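Local coordinates for uncharacterized protein (Bacteroides vulgatus, PDB 4FMR) that is of uncharacterised function but probably binds DNA, joining an HU/IHF-like domain to an immunoglobulin-like DUF4469 domain, at residues 6-12 with 23-28; 160-166 with 215-221; 208-214 with 233-239. All blocks are in the same frame, centred on the assembly; numbering follows the deposited sequence.

Interaction 1. Residues 6-12 with 23-28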
loop_
_atom_site.group_PDB
_atom_site.type_symbol
_atom_site.label_atom_id
_atom_site.label_comp_id
_atom_site.label_asym_id
_atom_site.label_seq_id
_atom_site.Cartn_x
_atom_site.Cartn_y
_atom_site.Cartn_z
ATOM N N LEU B 6 9.363 5.292 -17.516
ATOM C CA LEU B 6 7.990 4.796 -17.438
ATOM C C LEU B 6 7.208 5.357 -18.644
ATOM O O LEU B 6 7.348 6.542 -18.966
ATOM C CB LEU B 6 7.281 5.145 -16.109
ATOM C CG LEU B 6 7.764 4.475 -14.821
ATOM C CD1 LEU B 6 7.035 5.039 -13.632
ATOM C CD2 LEU B 6 7.569 2.987 -14.862
ATOM N N LYS B 7 6.440 4.497 -19.336
ATOM C CA LYS B 7 5.615 4.900 -20.485
ATOM C C LYS B 7 4.169 5.055 -20.021
ATOM O O LYS B 7 3.651 4.159 -19.348
ATOM C CB LYS B 7 5.726 3.890 -21.636
ATOM C CG LYS B 7 7.107 3.829 -22.276
ATOM C CD LYS B 7 7.202 2.641 -23.201
ATOM C CE LYS B 7 8.537 2.542 -23.880
ATOM N NZ LYS B 7 8.528 1.476 -24.909
ATOM N N ALA B 8 3.527 6.196 -20.328
ATOM C CA ALA B 8 2.162 6.424 -19.858
ATOM C C ALA B 8 1.234 7.007 -20.933
ATOM O O ALA B 8 1.621 7.902 -21.693
ATOM C CB ALA B 8 2.179 7.353 -18.658
ATOM N N TRP B 9 -0.010 6.492 -20.959
ATOM C CA TRP B 9 -1.108 6.933 -21.821
ATOM C C TRP B 9 -1.932 8.003 -21.142
ATOM O O TRP B 9 -1.950 8.081 -19.907
ATOM C CB TRP B 9 -2.053 5.771 -22.183
ATOM C CG TRP B 9 -1.455 4.634 -22.942
ATOM C CD1 TRP B 9 -1.303 3.350 -22.506
ATOM C CD2 TRP B 9 -1.053 4.642 -24.319
ATOM N NE1 TRP B 9 -0.792 2.564 -23.516
ATOM C CE2 TRP B 9 -0.611 3.338 -24.634
ATOM C CE3 TRP B 9 -1.007 5.635 -25.315
ATOM C CZ2 TRP B 9 -0.119 2.999 -25.903
ATOM C CZ3 TRP B 9 -0.510 5.301 -26.569
ATOM C CH2 TRP B 9 -0.067 4.000 -26.851
ATOM N N LEU B 10 -2.685 8.774 -21.941
ATOM C CA LEU B 10 -3.608 9.782 -21.435
ATOM C C LEU B 10 -5.021 9.233 -21.616
ATOM O O LEU B 10 -5.522 9.155 -22.741
ATOM C CB LEU B 10 -3.405 11.144 -22.130
ATOM C CG LEU B 10 -2.072 11.859 -21.869
ATOM C CD1 LEU B 10 -1.787 12.894 -22.939
ATOM C CD2 LEU B 10 -2.054 12.510 -20.510
ATOM N N VAL B 11 -5.616 8.752 -20.514
ATOM C CA VAL B 11 -6.959 8.162 -20.504
ATOM C C VAL B 11 -7.905 9.098 -19.737
ATOM O O VAL B 11 -7.441 9.973 -18.997
ATOM C CB VAL B 11 -6.998 6.703 -19.936
ATOM C CG1 VAL B 11 -6.210 5.731 -20.813
ATOM C CG2 VAL B 11 -6.530 6.633 -18.481
ATOM N N ASP B 12 -9.225 8.914 -19.919
ATOM C CA ASP B 12 -10.236 9.721 -19.236
ATOM C C ASP B 12 -10.381 9.259 -17.785
ATOM O O ASP B 12 -10.292 8.060 -17.498
ATOM C CB ASP B 12 -11.579 9.666 -19.983
ATOM C CG ASP B 12 -11.554 10.421 -21.302
ATOM O OD1 ASP B 12 -11.439 11.668 -21.271
ATOM O OD2 ASP B 12 -11.651 9.766 -22.367
ATOM N N LYS B 23 -8.133 14.612 -17.867
ATOM C CA LYS B 23 -7.285 13.460 -18.227
ATOM C C LYS B 23 -6.301 13.067 -17.102
ATOM O O LYS B 23 -5.857 13.919 -16.323
ATOM C CB LYS B 23 -6.488 13.740 -19.519
ATOM C CG LYS B 23 -7.319 13.805 -20.806
ATOM C CD LYS B 23 -7.751 12.432 -21.335
ATOM C CE LYS B 23 -8.418 12.529 -22.688
ATOM N NZ LYS B 23 -8.867 11.202 -23.185
ATOM N N ILE B 24 -5.973 11.758 -17.044
ATOM C CA ILE B 24 -5.059 11.121 -16.081
ATOM C C ILE B 24 -4.017 10.253 -16.819
ATOM O O ILE B 24 -4.243 9.867 -17.968
ATOM C CB ILE B 24 -5.825 10.269 -15.022
ATOM C CG1 ILE B 24 -6.825 9.277 -15.688
ATOM C CG2 ILE B 24 -6.504 11.161 -13.981
ATOM C CD1 ILE B 24 -7.189 8.001 -14.852
ATOM N N PHE B 25 -2.901 9.909 -16.135
ATOM C CA PHE B 25 -1.860 9.059 -16.711
ATOM C C PHE B 25 -2.104 7.586 -16.347
ATOM O O PHE B 25 -2.458 7.267 -15.209
ATOM C CB PHE B 25 -0.461 9.500 -16.262
ATOM C CG PHE B 25 -0.084 10.921 -16.606
ATOM C CD1 PHE B 25 0.327 11.258 -17.892
ATOM C CD2 PHE B 25 -0.086 11.914 -15.631
ATOM C CE1 PHE B 25 0.699 12.573 -18.204
ATOM C CE2 PHE B 25 0.290 13.227 -15.942
ATOM C CZ PHE B 25 0.682 13.546 -17.227
ATOM N N GLN B 26 -1.948 6.707 -17.340
ATOM C CA GLN B 26 -2.128 5.269 -17.207
ATOM C C GLN B 26 -0.864 4.577 -17.630
ATOM O O GLN B 26 -0.496 4.683 -18.793
ATOM C CB GLN B 26 -3.329 4.773 -18.048
ATOM C CG GLN B 26 -3.531 3.248 -17.994
ATOM C CD GLN B 26 -4.291 2.667 -19.163
ATOM O OE1 GLN B 26 -3.946 2.842 -20.334
ATOM N NE2 GLN B 26 -5.251 1.831 -18.863
ATOM N N LEU B 27 -0.219 3.835 -16.703
ATOM C CA LEU B 27 1.007 3.098 -17.004
ATOM C C LEU B 27 0.757 2.037 -18.057
ATOM O O LEU B 27 -0.246 1.337 -18.007
ATOM C CB LEU B 27 1.608 2.438 -15.733
ATOM C CG LEU B 27 2.903 1.570 -15.893
ATOM C CD1 LEU B 27 4.113 2.412 -16.270
ATOM C CD2 LEU B 27 3.193 0.758 -14.628
ATOM N N GLU B 28 1.669 1.962 -19.027
ATOM C CA GLU B 28 1.731 0.921 -20.036
ATOM C C GLU B 28 2.628 -0.138 -19.411
ATOM O O GLU B 28 3.854 0.049 -19.351
ATOM C CB GLU B 28 2.247 1.486 -21.372
ATOM C CG GLU B 28 2.169 0.511 -22.534
ATOM C CD GLU B 28 2.834 0.963 -23.820
ATOM O OE1 GLU B 28 4.018 1.372 -23.774
ATOM O OE2 GLU B 28 2.191 0.847 -24.887
HETATM O O HOH W 1 6.346 1.693 -18.764
#
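Trp9 and Gln26 face each other as a hydrogen-bonded pair in the antiparallel hairpin of strands 4-12 and 23-27. Trp9 N gives a 2.9 Å bond to Gln26 O, and Gln26 N answers to Trp9 O. Val11 and Ile24 form the next such pair, and Glu28 N extends the ladder to Lys7 O. At that end a water accepts from Lys7 N and donates to Glu28 O.

The apolar contacts divide between two faces. On that of Ala8, Leu10, Phe25 and Leu27, the Leu10 side chain lies alongside Phe25, its CD2 3.6 Å from CE1 of the ring. Apolar residues suit this face, which packs on Phe86, Ala90 and Trp95 of the second subunit. On the other face Val11 CG2 touches Ile24 CG1 at 3.9 Å and also meets Gln26 CB.

Polar groups frame the indole. Gln26 CG stands anti to its backbone N (chi1 178°), bringing OE1 to 3.5 Å from Trp9 CD1, while its NE2 bonds to Gly134 O. The Glu28 carboxylate is turned nearly perpendicular to the indole, OE2 3.3 Å from CZ2, and Arg127 makes a cation-pi contact with the ring. Replacing Trp9 by an alanine would probably leave Arg127 without its aromatic partner and open a gap beside Gln26 and Glu28.

At the far end Lys23 NZ reaches both carboxylate oxygens of Asp12, each at 3.2 Å, in a salt bridge whose hydrogen bonds are weak. The chemistry implies a hairpin held mainly by its backbone, apolar where the second subunit packs and mixed on the face of Trp9 and Gln26.

Interaction 2. Residues 160-166 with 215-221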
loop_
_atom_site.group_PDB
_atom_site.type_symbol
_atom_site.label_atom_id
_atom_site.label_comp_id
_atom_site.label_asym_id
_atom_site.label_seq_id
_atom_site.Cartn_x
_atom_site.Cartn_y
_atom_site.Cartn_z
ATOM N N ASN B 160 -16.054 1.551 -24.372
ATOM C CA ASN B 160 -16.817 0.542 -25.112
ATOM C C ASN B 160 -16.517 -0.884 -24.622
ATOM O O ASN B 160 -16.245 -1.783 -25.416
ATOM C CB ASN B 160 -16.539 0.679 -26.614
ATOM C CG ASN B 160 -17.050 1.989 -27.140
ATOM O OD1 ASN B 160 -18.253 2.292 -27.068
ATOM N ND2 ASN B 160 -16.138 2.814 -27.633
ATOM N N LEU B 161 -16.642 -1.078 -23.308
ATOM C CA LEU B 161 -16.348 -2.332 -22.613
ATOM C C LEU B 161 -17.565 -3.279 -22.531
ATOM O O LEU B 161 -17.371 -4.422 -22.113
ATOM C CB LEU B 161 -15.833 -2.034 -21.181
ATOM C CG LEU B 161 -14.454 -1.369 -21.051
ATOM C CD1 LEU B 161 -14.041 -1.245 -19.578
ATOM C CD2 LEU B 161 -13.378 -2.164 -21.783
ATOM N N THR B 162 -18.791 -2.828 -22.945
ATOM C CA THR B 162 -20.036 -3.622 -22.893
ATOM C C THR B 162 -19.817 -5.013 -23.478
ATOM O O THR B 162 -19.349 -5.132 -24.609
ATOM C CB THR B 162 -21.204 -2.913 -23.624
ATOM O OG1 THR B 162 -21.370 -1.603 -23.102
ATOM C CG2 THR B 162 -22.534 -3.654 -23.489
ATOM N N VAL B 163 -20.137 -6.054 -22.700
ATOM C CA VAL B 163 -20.010 -7.444 -23.153
ATOM C C VAL B 163 -21.306 -7.786 -23.943
ATOM O O VAL B 163 -22.396 -7.776 -23.379
ATOM C CB VAL B 163 -19.716 -8.416 -21.974
ATOM C CG1 VAL B 163 -19.763 -9.869 -22.433
ATOM C CG2 VAL B 163 -18.358 -8.111 -21.332
ATOM N N ALA B 164 -21.186 -7.984 -25.253
ATOM C CA ALA B 164 -22.343 -8.265 -26.126
ATOM C C ALA B 164 -21.940 -9.151 -27.296
ATOM O O ALA B 164 -20.756 -9.201 -27.648
ATOM C CB ALA B 164 -22.954 -6.963 -26.646
ATOM N N GLY B 165 -22.923 -9.847 -27.876
ATOM C CA GLY B 165 -22.685 -10.743 -28.997
ATOM C C GLY B 165 -23.011 -12.201 -28.745
ATOM O O GLY B 165 -22.948 -12.688 -27.614
ATOM N N THR B 166 -23.322 -12.906 -29.835
ATOM C CA THR B 166 -23.694 -14.326 -29.890
ATOM C C THR B 166 -22.494 -15.279 -29.741
ATOM O O THR B 166 -22.658 -16.391 -29.233
ATOM C CB THR B 166 -24.383 -14.615 -31.233
ATOM O OG1 THR B 166 -23.520 -14.205 -32.304
ATOM C CG2 THR B 166 -25.739 -13.926 -31.353
ATOM N N VAL B 215 -11.340 -8.556 -21.732
ATOM C CA VAL B 215 -12.722 -8.245 -22.090
ATOM C C VAL B 215 -12.848 -8.541 -23.576
ATOM O O VAL B 215 -12.188 -7.878 -24.370
ATOM C CB VAL B 215 -13.154 -6.782 -21.740
ATOM C CG1 VAL B 215 -14.526 -6.451 -22.345
ATOM C CG2 VAL B 215 -13.158 -6.533 -20.228
ATOM N N THR B 216 -13.640 -9.561 -23.947
ATOM C CA THR B 216 -13.883 -9.942 -25.347
ATOM C C THR B 216 -15.349 -9.618 -25.670
ATOM O O THR B 216 -16.256 -10.020 -24.924
ATOM C CB THR B 216 -13.526 -11.408 -25.594
ATOM O OG1 THR B 216 -12.176 -11.622 -25.209
ATOM C CG2 THR B 216 -13.726 -11.831 -27.046
ATOM N N THR B 217 -15.585 -8.862 -26.755
ATOM C CA THR B 217 -16.951 -8.456 -27.063
ATOM C C THR B 217 -17.125 -8.161 -28.548
ATOM O O THR B 217 -16.147 -7.874 -29.248
ATOM C CB THR B 217 -17.333 -7.213 -26.190
ATOM O OG1 THR B 217 -18.726 -6.922 -26.325
ATOM C CG2 THR B 217 -16.472 -5.974 -26.475
ATOM N N GLN B 218 -18.391 -8.218 -29.017
ATOM C CA GLN B 218 -18.775 -7.879 -30.394
ATOM C C GLN B 218 -19.511 -6.515 -30.408
ATOM O O GLN B 218 -20.079 -6.115 -31.429
ATOM C CB GLN B 218 -19.632 -8.991 -31.016
ATOM C CG GLN B 218 -18.812 -10.215 -31.357
ATOM C CD GLN B 218 -19.645 -11.414 -31.697
ATOM O OE1 GLN B 218 -20.256 -12.044 -30.829
ATOM N NE2 GLN B 218 -19.623 -11.800 -32.959
ATOM N N TYR B 219 -19.483 -5.807 -29.264
ATOM C CA TYR B 219 -20.071 -4.484 -29.096
ATOM C C TYR B 219 -19.205 -3.463 -29.816
ATOM O O TYR B 219 -18.016 -3.344 -29.509
ATOM C CB TYR B 219 -20.223 -4.130 -27.595
ATOM C CG TYR B 219 -20.750 -2.731 -27.345
ATOM C CD1 TYR B 219 -22.107 -2.435 -27.490
ATOM C CD2 TYR B 219 -19.893 -1.699 -26.975
ATOM C CE1 TYR B 219 -22.591 -1.142 -27.286
ATOM C CE2 TYR B 219 -20.366 -0.407 -26.756
ATOM C CZ TYR B 219 -21.715 -0.131 -26.908
ATOM O OH TYR B 219 -22.163 1.154 -26.696
ATOM N N ARG B 220 -19.810 -2.719 -30.756
ATOM C CA ARG B 220 -19.169 -1.688 -31.579
ATOM C C ARG B 220 -19.199 -0.318 -30.892
ATOM O O ARG B 220 -20.208 0.030 -30.262
ATOM C CB ARG B 220 -19.903 -1.598 -32.931
ATOM C CG ARG B 220 -19.178 -0.778 -33.999
ATOM C CD ARG B 220 -20.050 -0.507 -35.215
ATOM N NE ARG B 220 -20.555 -1.729 -35.849
ATOM C CZ ARG B 220 -19.896 -2.438 -36.762
ATOM N NH1 ARG B 220 -18.683 -2.067 -37.152
ATOM N NH2 ARG B 220 -20.445 -3.530 -37.284
ATOM N N GLY B 221 -18.122 0.457 -31.087
ATOM C CA GLY B 221 -17.972 1.819 -30.575
ATOM C C GLY B 221 -19.186 2.700 -30.824
ATOM O O GLY B 221 -19.590 2.899 -31.979
#
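Val215 opens the contact by laying CG1 against the backbone of the loop, 3.5 Å from Leu161 O, with Val163 CG2 also near; a branched apolar residue fits this buried spot. Thr216 turns its side chain away, to Ser232.

Thr217 is the hub. With chi1 near -171°, the hydroxyl opposite the backbone N is carried to the bend of the loop, where OG1 donates to Thr162 O at 2.6 Å, in the carbonyl plane and on a lone pair. The same oxygen accepts from Ala164 N at 2.9 Å and from Tyr219 N, the latter closing an ST turn. Three bonds thus grip one buried hydroxyl, a task that calls for an atom able both to give and to accept.

Gln218 N bonds to Ala164 O at 2.9 Å. Its OE1 lies 3.3 Å from Gly165 CA and takes a hydrogen bond from Asp167 N; a side chain on Gly165 would clash with that oxygen.

Tyr219 offers one ring face to Thr162, whose CB sits 3.8 Å from the ring centroid in a CH-pi contact. Asn160 OD1 comes to the ring edge, 3.4 Å from CE2, but its amide is held elsewhere: OD1 accepts from Gly222 N and ND2 bonds to Lys130 O.

The loop between strands 153-159 and 171-176 is thereby fastened to the end of strand 209-217. Leu161 and Val215 both pack on Leu198 of strand 197-201, while Thr162 and Val163 touch strand 190-193.

Interaction 3. Residues 208-214 with 233-239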
loop_
_atom_site.group_PDB
_atom_site.type_symbol
_atom_site.label_atom_id
_atom_site.label_comp_id
_atom_site.label_asym_id
_atom_site.label_seq_id
_atom_site.Cartn_x
_atom_site.Cartn_y
_atom_site.Cartn_z
ATOM N N ASP B 208 -3.896 -16.795 -5.432
ATOM C CA ASP B 208 -3.181 -15.516 -5.358
ATOM C C ASP B 208 -2.184 -15.371 -6.504
ATOM O O ASP B 208 -1.522 -16.341 -6.903
ATOM C CB ASP B 208 -2.410 -15.338 -4.020
ATOM C CG ASP B 208 -3.226 -15.528 -2.766
ATOM O OD1 ASP B 208 -3.584 -16.676 -2.465
ATOM O OD2 ASP B 208 -3.396 -14.549 -2.020
ATOM N N GLY B 209 -2.064 -14.156 -7.005
ATOM C CA GLY B 209 -1.102 -13.884 -8.053
ATOM C C GLY B 209 -1.610 -12.975 -9.132
ATOM O O GLY B 209 -2.772 -12.550 -9.127
ATOM N N GLU B 210 -0.704 -12.664 -10.044
ATOM C CA GLU B 210 -0.970 -11.847 -11.195
ATOM C C GLU B 210 -1.719 -12.675 -12.267
ATOM O O GLU B 210 -1.512 -13.888 -12.414
ATOM C CB GLU B 210 0.338 -11.263 -11.743
ATOM C CG GLU B 210 0.117 -9.924 -12.454
ATOM C CD GLU B 210 -0.038 -8.669 -11.611
ATOM O OE1 GLU B 210 0.281 -8.706 -10.401
ATOM O OE2 GLU B 210 -0.440 -7.627 -12.180
ATOM N N TYR B 211 -2.652 -12.005 -12.950
ATOM C CA TYR B 211 -3.463 -12.518 -14.048
ATOM C C TYR B 211 -3.566 -11.477 -15.133
ATOM O O TYR B 211 -3.467 -10.277 -14.847
ATOM C CB TYR B 211 -4.899 -12.905 -13.595
ATOM C CG TYR B 211 -5.009 -14.092 -12.664
ATOM C CD1 TYR B 211 -4.648 -13.987 -11.317
ATOM C CD2 TYR B 211 -5.548 -15.297 -13.100
ATOM C CE1 TYR B 211 -4.725 -15.081 -10.460
ATOM C CE2 TYR B 211 -5.658 -16.391 -12.241
ATOM C CZ TYR B 211 -5.245 -16.275 -10.923
ATOM O OH TYR B 211 -5.356 -17.337 -10.077
HETATM N N MSE B 212 -3.797 -11.926 -16.373
HETATM C CA MSE B 212 -4.123 -11.046 -17.473
HETATM C C MSE B 212 -5.646 -11.088 -17.600
HETATM O O MSE B 212 -6.207 -12.167 -17.807
HETATM C CB MSE B 212 -3.394 -11.422 -18.776
HETATM C CG MSE B 212 -3.631 -10.403 -19.916
HETATM SE SE MSE B 212 -3.008 -8.587 -19.449
HETATM C CE MSE B 212 -1.146 -8.906 -19.009
ATOM N N LEU B 213 -6.312 -9.951 -17.324
ATOM C CA LEU B 213 -7.754 -9.811 -17.439
ATOM C C LEU B 213 -8.082 -9.353 -18.877
ATOM O O LEU B 213 -7.530 -8.365 -19.356
ATOM C CB LEU B 213 -8.343 -8.843 -16.376
ATOM C CG LEU B 213 -9.891 -8.752 -16.335
ATOM C CD1 LEU B 213 -10.400 -8.477 -14.922
ATOM C CD2 LEU B 213 -10.426 -7.676 -17.282
ATOM N N THR B 214 -8.998 -10.061 -19.542
ATOM C CA THR B 214 -9.385 -9.735 -20.913
ATOM C C THR B 214 -10.896 -9.618 -21.025
ATOM O O THR B 214 -11.630 -10.425 -20.462
ATOM C CB THR B 214 -8.816 -10.800 -21.875
ATOM O OG1 THR B 214 -7.390 -10.817 -21.712
ATOM C CG2 THR B 214 -9.176 -10.546 -23.357
ATOM N N THR B 233 -9.583 -6.546 -25.332
ATOM C CA THR B 233 -8.745 -5.559 -24.680
ATOM C C THR B 233 -8.415 -6.161 -23.310
ATOM O O THR B 233 -9.220 -6.896 -22.718
ATOM C CB THR B 233 -9.368 -4.156 -24.672
ATOM O OG1 THR B 233 -8.328 -3.253 -24.308
ATOM C CG2 THR B 233 -10.575 -4.012 -23.708
ATOM N N SER B 234 -7.202 -5.889 -22.841
ATOM C CA SER B 234 -6.677 -6.485 -21.629
ATOM C C SER B 234 -6.069 -5.484 -20.682
ATOM O O SER B 234 -5.767 -4.349 -21.057
ATOM C CB SER B 234 -5.597 -7.501 -22.001
ATOM O OG SER B 234 -6.153 -8.658 -22.601
ATOM N N HIS B 235 -5.862 -5.939 -19.445
ATOM C CA HIS B 235 -5.184 -5.231 -18.381
ATOM C C HIS B 235 -4.694 -6.258 -17.384
ATOM O O HIS B 235 -5.408 -7.216 -17.098
ATOM C CB HIS B 235 -6.066 -4.160 -17.697
ATOM C CG HIS B 235 -5.245 -3.150 -16.956
ATOM N ND1 HIS B 235 -4.626 -3.459 -15.755
ATOM C CD2 HIS B 235 -4.890 -1.896 -17.315
ATOM C CE1 HIS B 235 -3.925 -2.389 -15.420
ATOM N NE2 HIS B 235 -4.080 -1.415 -16.308
ATOM N N THR B 236 -3.494 -6.055 -16.833
ATOM C CA THR B 236 -2.954 -6.952 -15.822
ATOM C C THR B 236 -3.714 -6.726 -14.490
ATOM O O THR B 236 -4.246 -5.635 -14.249
ATOM C CB THR B 236 -1.444 -6.752 -15.687
ATOM O OG1 THR B 236 -0.908 -7.872 -14.975
ATOM C CG2 THR B 236 -1.076 -5.428 -15.003
ATOM N N ILE B 237 -3.785 -7.760 -13.648
ATOM C CA ILE B 237 -4.526 -7.662 -12.389
ATOM C C ILE B 237 -3.866 -8.564 -11.353
ATOM O O ILE B 237 -3.510 -9.705 -11.650
ATOM C CB ILE B 237 -6.068 -8.018 -12.574
ATOM C CG1 ILE B 237 -6.918 -7.745 -11.294
ATOM C CG2 ILE B 237 -6.273 -9.457 -13.059
ATOM C CD1 ILE B 237 -8.522 -7.759 -11.495
ATOM N N TYR B 238 -3.757 -8.067 -10.133
ATOM C CA TYR B 238 -3.279 -8.917 -9.060
ATOM C C TYR B 238 -4.483 -9.394 -8.264
ATOM O O TYR B 238 -5.289 -8.584 -7.796
ATOM C CB TYR B 238 -2.250 -8.227 -8.164
ATOM C CG TYR B 238 -1.858 -9.100 -6.987
ATOM C CD1 TYR B 238 -0.931 -10.132 -7.135
ATOM C CD2 TYR B 238 -2.431 -8.909 -5.728
ATOM C CE1 TYR B 238 -0.620 -10.981 -6.073
ATOM C CE2 TYR B 238 -2.137 -9.758 -4.662
ATOM C CZ TYR B 238 -1.219 -10.783 -4.834
ATOM O OH TYR B 238 -0.882 -11.587 -3.769
ATOM N N ILE B 239 -4.604 -10.693 -8.090
ATOM C CA ILE B 239 -5.728 -11.209 -7.313
ATOM C C ILE B 239 -5.204 -11.755 -5.990
ATOM O O ILE B 239 -4.263 -12.547 -5.964
ATOM C CB ILE B 239 -6.535 -12.264 -8.127
ATOM C CG1 ILE B 239 -7.208 -11.555 -9.356
ATOM C CG2 ILE B 239 -7.587 -12.968 -7.213
ATOM C CD1 ILE B 239 -7.795 -12.385 -10.384
HETATM O O HOH W 2 -2.607 -11.991 -1.548
#
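Glu210 and Thr236 cross at about a right angle on one face of the antiparallel pair formed by strands 209-217 and 231-240. The glutamate chain bends at chi2 (79°), folding its carboxylate back over the neighbouring strand, where Thr236 OG1 donates to OE2 at 2.8 Å on the anti lone pair. OE1 lies near the plane of the Tyr238 ring, at its edge, and is 3.4 Å from Tyr238 CB. This buried carboxylate has a second partner for OE2 in Arg81 of the second subunit, which would probably offset its negative charge.

The Tyr238 ring extends along the backbone of Gly209, with CD1 3.5 Å from Gly209 C. Glycine is required there by its backbone angles. Beyond it a water links Tyr238 OH to Asp208 OD2, while Asp208 OD1 forms a salt bridge to Arg113 of the second subunit.

On the same face, selenomethionine Met212 curls across the neighbouring strand, placing SE 3.5 Å from His235 C and CE against Thr236 CB. Farther along, Thr214 OG1 and Ser234 OG share a short 2.6 Å hydrogen bond.

The opposite face is mainly apolar. Ile239 crosses the Tyr211 side chain at about a right angle, setting CD1 over the ring face, 4.1 Å from its centroid. Ile237 CG2 touches both Tyr211 CB and Leu213 CB. His235 stands at one end, its ring stacked with Phe146 and its ND1 bonded to Thr236 O, nearly in the ring plane.

Six backbone bonds, paired at Gly209-Ile239, Tyr211-Ile237 and Leu213-His235, knit the strands together. Strand 171-176 lies beyond 209-217, strand 147-149 beyond 231-240, and the apolar face packs through Leu213 and Ile237 on Leu156 and Phe154 of strand 153-159, as in a beta sandwich.

In the fold
Interaction 3 is the buried one, near the centre of the chain, whereas interactions 1 and 2 are partly buried and lie farther out. Interactions 2 and 3 share strand 209-217: Val215 N probably bonds to Thr233 O, and Leu161 packs on Thr233, so the loop contact lies at the end of the strand pair. Interaction 1 belongs to the DNA-binding domain, yet Gln26 packs against His235 of interaction 3, one point where the two parts of the chain meet. Interactions 1 and 3 are both strand ladders reaching the second subunit, the first through apolar packing and backbone bonds from Lys23, the other through salt bridges. Interaction 2 touches no other chain and relies on a threonine hydroxyl and a single backbone bond instead of a ladder.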